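Local structure of CAIP (Helicobacter cinaedi, 5LBH) at residues 23-28 / 93-98; 77-82 / 101-106; 13-18 / 49-54. The protein promotes the differentiation of macrophages into foam cells in atherosclerotic inflammation and, as a Dps-like mini-ferritin, probably oxidises and stores iron. All coordinates share one frame; numbering follows the deposited sequence.

Contact 1. Residues 23-28 / 93-98; sequences HNFHWN and AQAVLA. With FE (Fe (III) ion), chain V.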
# COMPACT_ATOMS: atom_id res chain seq x y z
N HIS A 23 21.32 -21.54 9.97
CA HIS A 23 20.52 -21.33 11.19
C HIS A 23 21.42 -21.37 12.43
O HIS A 23 21.25 -20.58 13.37
CB HIS A 23 19.43 -22.40 11.29
CG HIS A 23 18.17 -22.06 10.54
ND1 HIS A 23 18.00 -22.35 9.20
CD2 HIS A 23 17.00 -21.52 10.96
CE1 HIS A 23 16.79 -21.98 8.82
NE2 HIS A 23 16.17 -21.47 9.86
N ASN A 24 22.41 -22.26 12.42
CA ASN A 24 23.35 -22.35 13.52
C ASN A 24 24.18 -21.06 13.65
O ASN A 24 24.32 -20.51 14.75
CB ASN A 24 24.21 -23.60 13.30
CG ASN A 24 25.28 -23.79 14.34
OD1 ASN A 24 25.28 -23.15 15.38
ND2 ASN A 24 26.18 -24.73 14.07
N PHE A 25 24.71 -20.54 12.54
CA PHE A 25 25.36 -19.22 12.59
C PHE A 25 24.39 -18.15 13.09
O PHE A 25 24.77 -17.27 13.88
CB PHE A 25 25.88 -18.83 11.21
CG PHE A 25 26.93 -19.74 10.66
CD1 PHE A 25 27.73 -20.49 11.51
CD2 PHE A 25 27.13 -19.85 9.30
CE1 PHE A 25 28.71 -21.33 11.01
CE2 PHE A 25 28.11 -20.68 8.78
CZ PHE A 25 28.90 -21.43 9.64
N HIS A 26 23.15 -18.21 12.64
CA HIS A 26 22.13 -17.23 12.99
C HIS A 26 21.85 -17.24 14.50
O HIS A 26 21.65 -16.18 15.10
CB HIS A 26 20.88 -17.54 12.18
CG HIS A 26 19.69 -16.71 12.52
ND1 HIS A 26 19.61 -15.36 12.23
CD2 HIS A 26 18.51 -17.04 13.09
CE1 HIS A 26 18.44 -14.90 12.62
NE2 HIS A 26 17.75 -15.90 13.14
N TRP A 27 21.84 -18.42 15.12
CA TRP A 27 21.49 -18.55 16.53
C TRP A 27 22.67 -18.27 17.47
O TRP A 27 22.47 -17.79 18.59
CB TRP A 27 20.98 -19.96 16.82
CG TRP A 27 19.74 -20.35 16.11
CD1 TRP A 27 18.68 -19.56 15.80
CD2 TRP A 27 19.41 -21.67 15.64
NE1 TRP A 27 17.71 -20.30 15.15
CE2 TRP A 27 18.14 -21.60 15.05
CE3 TRP A 27 20.08 -22.90 15.66
CZ2 TRP A 27 17.51 -22.70 14.47
CZ3 TRP A 27 19.47 -24.00 15.09
CH2 TRP A 27 18.19 -23.89 14.50
N ASN A 28 23.90 -18.60 17.06
CA ASN A 28 25.02 -18.72 17.99
C ASN A 28 26.13 -17.70 17.74
O ASN A 28 27.26 -17.90 18.20
CB ASN A 28 25.60 -20.14 17.93
CG ASN A 28 24.61 -21.19 18.41
OD1 ASN A 28 23.92 -21.00 19.40
ND2 ASN A 28 24.56 -22.33 17.72
N ALA A 93 31.73 -15.01 8.65
CA ALA A 93 31.97 -14.41 7.35
C ALA A 93 32.85 -15.28 6.47
O ALA A 93 32.63 -15.35 5.26
CB ALA A 93 32.61 -13.04 7.51
N GLN A 94 33.82 -15.99 7.05
CA GLN A 94 34.65 -16.84 6.20
C GLN A 94 34.11 -18.25 6.07
O GLN A 94 34.36 -18.91 5.05
CB GLN A 94 36.09 -16.87 6.70
CG GLN A 94 36.24 -17.21 8.13
CD GLN A 94 37.43 -16.50 8.78
OE1 GLN A 94 38.22 -15.83 8.11
NE2 GLN A 94 37.55 -16.65 10.10
N ALA A 95 33.35 -18.75 7.04
CA ALA A 95 32.59 -19.96 6.77
C ALA A 95 31.70 -19.77 5.54
O ALA A 95 31.67 -20.62 4.65
CB ALA A 95 31.75 -20.36 7.98
N VAL A 96 31.02 -18.63 5.46
CA VAL A 96 30.08 -18.39 4.37
C VAL A 96 30.83 -18.17 3.06
O VAL A 96 30.41 -18.64 2.00
CB VAL A 96 29.17 -17.19 4.71
CG1 VAL A 96 28.50 -16.61 3.45
CG2 VAL A 96 28.18 -17.55 5.81
N LEU A 97 31.95 -17.44 3.10
CA LEU A 97 32.73 -17.23 1.89
C LEU A 97 33.22 -18.56 1.31
O LEU A 97 33.08 -18.81 0.11
CB LEU A 97 33.92 -16.30 2.17
CG LEU A 97 34.94 -16.02 1.04
CD1 LEU A 97 34.26 -15.35 -0.16
CD2 LEU A 97 36.12 -15.19 1.51
N ALA A 98 33.72 -19.45 2.17
CA ALA A 98 34.21 -20.73 1.67
C ALA A 98 33.11 -21.54 1.01
O ALA A 98 33.29 -22.08 -0.09
CB ALA A 98 34.85 -21.54 2.81
FE FE V . 15.58 -16.14 14.16
O HOH W 1 14.63 -13.85 14.87

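Contact 2. Residues 77-82 / 101-106; sequences AKIKEE and EYFLKL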
# COMPACT_ATOMS: atom_id res chain seq x y z
N ALA A 77 25.39 -34.77 0.29
CA ALA A 77 25.94 -33.45 0.50
C ALA A 77 27.46 -33.51 0.60
O ALA A 77 28.02 -34.41 1.23
CB ALA A 77 25.37 -32.85 1.78
N LYS A 78 28.12 -32.58 -0.07
CA LYS A 78 29.55 -32.41 0.16
C LYS A 78 29.86 -31.32 1.17
O LYS A 78 30.94 -31.34 1.77
CB LYS A 78 30.27 -32.11 -1.16
CG LYS A 78 30.13 -33.25 -2.13
CD LYS A 78 31.21 -33.24 -3.17
CE LYS A 78 31.11 -34.49 -4.03
NZ LYS A 78 32.37 -34.73 -4.81
N ILE A 79 28.94 -30.38 1.38
CA ILE A 79 29.15 -29.37 2.41
C ILE A 79 29.08 -30.04 3.78
O ILE A 79 28.16 -30.82 4.05
CB ILE A 79 28.13 -28.23 2.26
CG1 ILE A 79 28.56 -27.35 1.10
CG2 ILE A 79 28.04 -27.38 3.53
CD1 ILE A 79 27.72 -26.21 0.88
N LYS A 80 30.06 -29.75 4.63
CA LYS A 80 30.15 -30.41 5.93
C LYS A 80 29.22 -29.75 6.93
O LYS A 80 29.04 -28.53 6.92
CB LYS A 80 31.58 -30.35 6.46
CG LYS A 80 32.65 -30.88 5.51
CD LYS A 80 32.76 -32.38 5.54
CE LYS A 80 33.88 -32.88 4.62
NZ LYS A 80 35.21 -32.27 4.95
N GLU A 81 28.60 -30.56 7.78
CA GLU A 81 27.85 -30.02 8.90
C GLU A 81 28.79 -29.48 9.97
O GLU A 81 29.97 -29.84 10.04
CB GLU A 81 26.88 -31.06 9.47
CG GLU A 81 25.70 -31.29 8.53
CD GLU A 81 24.49 -31.94 9.19
OE1 GLU A 81 24.55 -33.16 9.49
OE2 GLU A 81 23.50 -31.20 9.46
N GLU A 82 28.28 -28.54 10.76
CA GLU A 82 29.05 -27.85 11.78
C GLU A 82 28.51 -28.16 13.17
O GLU A 82 27.35 -27.83 13.49
CB GLU A 82 29.07 -26.34 11.52
CG GLU A 82 29.80 -25.52 12.58
CD GLU A 82 31.23 -25.97 12.79
OE1 GLU A 82 31.44 -27.02 13.43
OE2 GLU A 82 32.16 -25.27 12.34
N GLU A 101 32.13 -20.10 -2.45
CA GLU A 101 33.05 -20.47 -3.51
C GLU A 101 32.73 -21.86 -4.02
O GLU A 101 32.90 -22.15 -5.22
CB GLU A 101 34.49 -20.49 -3.00
CG GLU A 101 34.85 -19.32 -2.14
CD GLU A 101 35.66 -18.32 -2.87
OE1 GLU A 101 35.34 -18.09 -4.05
OE2 GLU A 101 36.57 -17.73 -2.23
N TYR A 102 32.28 -22.73 -3.12
CA TYR A 102 31.86 -24.06 -3.52
C TYR A 102 30.60 -24.00 -4.38
O TYR A 102 30.55 -24.59 -5.46
CB TYR A 102 31.64 -24.90 -2.28
CG TYR A 102 31.00 -26.22 -2.55
CD1 TYR A 102 29.66 -26.43 -2.23
CD2 TYR A 102 31.71 -27.25 -3.14
CE1 TYR A 102 29.05 -27.65 -2.47
CE2 TYR A 102 31.12 -28.46 -3.39
CZ TYR A 102 29.79 -28.66 -3.05
OH TYR A 102 29.18 -29.88 -3.31
N PHE A 103 29.59 -23.26 -3.93
CA PHE A 103 28.38 -23.11 -4.74
C PHE A 103 28.67 -22.44 -6.07
O PHE A 103 28.06 -22.77 -7.09
CB PHE A 103 27.31 -22.34 -3.96
CG PHE A 103 26.53 -23.17 -2.96
CD1 PHE A 103 25.59 -24.10 -3.39
CD2 PHE A 103 26.73 -23.02 -1.59
CE1 PHE A 103 24.84 -24.85 -2.46
CE2 PHE A 103 26.01 -23.76 -0.67
CZ PHE A 103 25.07 -24.69 -1.10
N LEU A 104 29.62 -21.50 -6.10
CA LEU A 104 29.95 -20.86 -7.37
C LEU A 104 30.45 -21.88 -8.39
O LEU A 104 29.96 -21.92 -9.52
CB LEU A 104 30.97 -19.74 -7.15
CG LEU A 104 31.54 -19.10 -8.41
CD1 LEU A 104 30.51 -18.23 -9.14
CD2 LEU A 104 32.73 -18.25 -8.03
N LYS A 105 31.40 -22.76 -7.98
CA LYS A 105 31.85 -23.83 -8.88
C LYS A 105 30.68 -24.68 -9.35
O LYS A 105 30.52 -24.94 -10.55
CB LYS A 105 32.88 -24.72 -8.19
CG LYS A 105 34.30 -24.21 -8.16
CD LYS A 105 35.24 -25.33 -7.70
CE LYS A 105 35.04 -25.70 -6.21
NZ LYS A 105 35.79 -24.80 -5.28
N LEU A 106 29.81 -25.08 -8.42
CA LEU A 106 28.68 -25.95 -8.73
C LEU A 106 27.75 -25.31 -9.77
O LEU A 106 27.40 -25.94 -10.78
CB LEU A 106 27.92 -26.25 -7.45
CG LEU A 106 27.48 -27.66 -7.14
CD1 LEU A 106 28.67 -28.58 -7.38
CD2 LEU A 106 27.00 -27.71 -5.69

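Contact 3. Residues 13-18 / 49-54; sequences ADASVF and ADVFDD. With FE (Fe (III) ion), chain M.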
# COMPACT_ATOMS: atom_id res chain seq x y z
N ALA A 13 21.07 -31.10 -2.37
CA ALA A 13 21.53 -31.69 -1.12
C ALA A 13 22.42 -30.71 -0.34
O ALA A 13 22.29 -30.59 0.88
CB ALA A 13 22.27 -33.00 -1.39
N ASP A 14 23.33 -30.03 -1.03
CA ASP A 14 24.17 -29.08 -0.32
C ASP A 14 23.38 -27.87 0.16
O ASP A 14 23.72 -27.30 1.21
CB ASP A 14 25.34 -28.65 -1.21
CG ASP A 14 26.32 -29.79 -1.49
OD1 ASP A 14 26.74 -30.52 -0.55
OD2 ASP A 14 26.68 -29.95 -2.67
N ALA A 15 22.33 -27.46 -0.58
CA ALA A 15 21.48 -26.37 -0.10
C ALA A 15 20.80 -26.74 1.21
O ALA A 15 20.72 -25.92 2.13
CB ALA A 15 20.42 -25.97 -1.13
N SER A 16 20.29 -27.97 1.33
CA SER A 16 19.58 -28.32 2.56
C SER A 16 20.54 -28.38 3.75
O SER A 16 20.15 -28.02 4.86
CB SER A 16 18.81 -29.64 2.42
OG SER A 16 19.64 -30.78 2.33
N VAL A 17 21.78 -28.81 3.53
CA VAL A 17 22.75 -28.82 4.63
C VAL A 17 23.18 -27.40 4.97
O VAL A 17 23.26 -27.04 6.15
CB VAL A 17 23.95 -29.72 4.26
CG1 VAL A 17 25.07 -29.57 5.30
CG2 VAL A 17 23.48 -31.18 4.15
N PHE A 18 23.43 -26.56 3.96
CA PHE A 18 23.81 -25.18 4.21
C PHE A 18 22.68 -24.43 4.91
O PHE A 18 22.92 -23.59 5.80
CB PHE A 18 24.16 -24.50 2.89
CG PHE A 18 24.82 -23.17 3.05
CD1 PHE A 18 24.22 -22.01 2.57
CD2 PHE A 18 26.06 -23.07 3.67
CE1 PHE A 18 24.84 -20.77 2.72
CE2 PHE A 18 26.68 -21.83 3.83
CZ PHE A 18 26.07 -20.68 3.35
N ALA A 49 16.63 -21.58 1.06
CA ALA A 49 15.36 -22.28 1.00
C ALA A 49 14.76 -22.17 -0.40
O ALA A 49 14.11 -23.11 -0.87
CB ALA A 49 14.38 -21.75 2.04
N ASP A 50 15.02 -21.05 -1.09
CA ASP A 50 14.43 -20.86 -2.41
C ASP A 50 15.15 -21.66 -3.48
O ASP A 50 14.49 -22.32 -4.28
CB ASP A 50 14.46 -19.38 -2.78
CG ASP A 50 13.34 -18.60 -2.14
OD1 ASP A 50 12.33 -19.22 -1.71
OD2 ASP A 50 13.46 -17.36 -2.07
N VAL A 51 16.49 -21.70 -3.45
CA VAL A 51 17.22 -22.59 -4.37
C VAL A 51 16.84 -24.04 -4.13
O VAL A 51 16.65 -24.81 -5.07
CB VAL A 51 18.75 -22.38 -4.30
CG1 VAL A 51 19.12 -20.96 -4.35
CG2 VAL A 51 19.36 -23.06 -3.13
N PHE A 52 16.68 -24.43 -2.86
CA PHE A 52 16.30 -25.80 -2.55
C PHE A 52 15.03 -26.20 -3.29
O PHE A 52 14.95 -27.27 -3.90
CB PHE A 52 16.13 -25.95 -1.04
CG PHE A 52 15.70 -27.33 -0.61
CD1 PHE A 52 16.61 -28.39 -0.64
CD2 PHE A 52 14.41 -27.55 -0.14
CE1 PHE A 52 16.23 -29.66 -0.21
CE2 PHE A 52 14.02 -28.83 0.29
CZ PHE A 52 14.94 -29.88 0.25
N ASP A 53 14.03 -25.32 -3.27
CA ASP A 53 12.76 -25.61 -3.93
C ASP A 53 12.84 -25.41 -5.45
O ASP A 53 12.28 -26.21 -6.21
CB ASP A 53 11.66 -24.74 -3.31
CG ASP A 53 10.26 -25.12 -3.77
OD1 ASP A 53 9.96 -26.34 -3.85
OD2 ASP A 53 9.45 -24.20 -4.02
N ASP A 54 13.53 -24.35 -5.91
CA ASP A 54 13.67 -24.11 -7.35
C ASP A 54 14.35 -25.27 -8.03
O ASP A 54 13.88 -25.79 -9.05
CB ASP A 54 14.51 -22.86 -7.62
CG ASP A 54 13.87 -21.60 -7.14
OD1 ASP A 54 14.63 -20.62 -6.93
OD2 ASP A 54 12.63 -21.59 -6.99
FE FE M . 7.29 -24.73 -5.02

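Contact 1. Residues 23-28 / 93-98
Phe25 reaches from helix 4-28 to helix 89-116 and meets Ala95 with the far end of its ring: CZ lies 3.5 Å from Ala95 CB and CE2 lies 3.7 Å from the same methyl. The ring comes in obliquely. A flank atom, Phe25 CD2, is a looser 4.3 Å from Val96 CG2, so the ring end meets the methyl of Ala95 while its flank lies loosely beside Val96. The backbones stay well apart, with the CA atoms of Phe25 and Ala95 separated by 9.3 Å; the aromatic side chain bridges most of that gap and a methyl fills the rest. With CG anti to its own carbonyl carbon (chi1 -63°), Phe25 extends toward the partner helix, and Phe87 packs against it edge-to-face.

The next residue, His26, belongs to the iron site. Its NE2 binds the ferric ion at 2.4 Å, and Asp53 and Glu57 of the second subunit also bind there, together with a water. His26 ND1 is hydrogen-bonded to Thr41 OG1, which helps to fix the rotation of the imidazole, and His38 stacks on the ring. Such a site between subunits is characteristic of Dps proteins. Near the end of the segment, Asn28 ND2 donates to Asn24 OD1 at 2.6 Å, with the acceptor close to the amide plane of Asn28.

Within the bundle, helix 120-144 backs the second segment through Leu140 and Leu144, Thr41 of helix 34-61 touches Phe25, and the strand 87-88 pairs with the chain at Asn28.

Contact 2. Residues 77-82 / 101-106
Tyr102 of helix 89-116 packs against Lys78 and Ile79 in the long connection that crosses the ferritin-like four-helix bundle between its second and third long helices. In Dps-like proteins this connection carries a short helix, here 70-76, and residues 77-82 follow it without regular structure.

From CB, which points toward the loop, the tyrosine side chain leaves with CG anti to its backbone N (chi1 171°), and one flank of the ring meets Ile79. Tyr102 CD1 and CE1 each lie 3.6 Å from Ile79 CG1, with Ile79 CD1 3.7 Å from Tyr102 CD1. Farther out, Tyr102 CZ is 4.0 Å from Lys78 CB. At the tip, Tyr102 OH sits 3.3 Å from Lys78 CB, and the two side chains cross at about a right angle. This oxygen finds its polar partner outside the two segments, in a hydrogen bond with OD2 of Asp14 on helix 4-28. The other carboxylate oxygen, Asp14 OD1, accepts from the backbone N atoms of Lys78 and Ile79, so one buried aspartate holds both the loop and the tyrosine.

Lys78 lies at the open margin, its chain extended beyond CG, whereas Ile79 is buried and its end touches both Tyr102 and Phe103. The Ile79 and Phe103 side chains cross at about a right angle, and Ile79 CD1 stands 3.4 Å from Phe103 CE2.

Contact 3. Residues 13-18 / 49-54
Helices 4-28 and 34-61 run nearly antiparallel where Ala15 meets Phe52: the segment axes approach to 8.8 Å with a crossing angle of -154°, and the CA atoms of these two residues are 5.8 Å apart. Small residues on the first helix permit this closeness. Ala15 CB points across and touches Val51 CG2 at 3.7 Å, with Phe52 CB a little farther off.

Beside it, Ser16 offers its carbon and not its hydroxyl: Ser16 CB is 3.7 Å from Phe52 CE1, the ring approaching obliquely. The hydroxyl turns back on its own helix, where chi1 of 70° lets Ser16 OG donate to Ala13 O at 3.0 Å, the same oxygen that takes the helical bond from Val17 N.

One residue beyond Phe52, Asp53 takes no part in the helix pairing and binds ferric iron through OD2 at 2.4 Å; Glu57 of this chain and His26 of the second subunit complete the protein ligands. His23 of the second subunit meets the Phe52 ring edge-to-face. Around the pair, Met73 of helix 70-76 lies against Ser16 and Phe52, and Tyr125 of helix 120-144 touches Val51.

How the contacts relate
From the N terminus, helix 4-28 supplies the first half of contact 3 and, a few residues on, that of contact 1. Contact 3 closes first, over the rest of helix 4-28, the short link with strand 29-30 and the first half of helix 34-61. Contact 1 crosses it, since its own loop opens inside contact 3 and ends only on helix 89-116. Contact 2 opens after contact 3 has closed and crosses contact 1, tying the long connection to that same third long helix. Contacts 2 and 3 touch through Asp14, while Asn24 packs on Glu82 between contacts 1 and 2. Together they join three bundle helices and their crossover, and the iron ligands in contacts 1 and 3 link subunits.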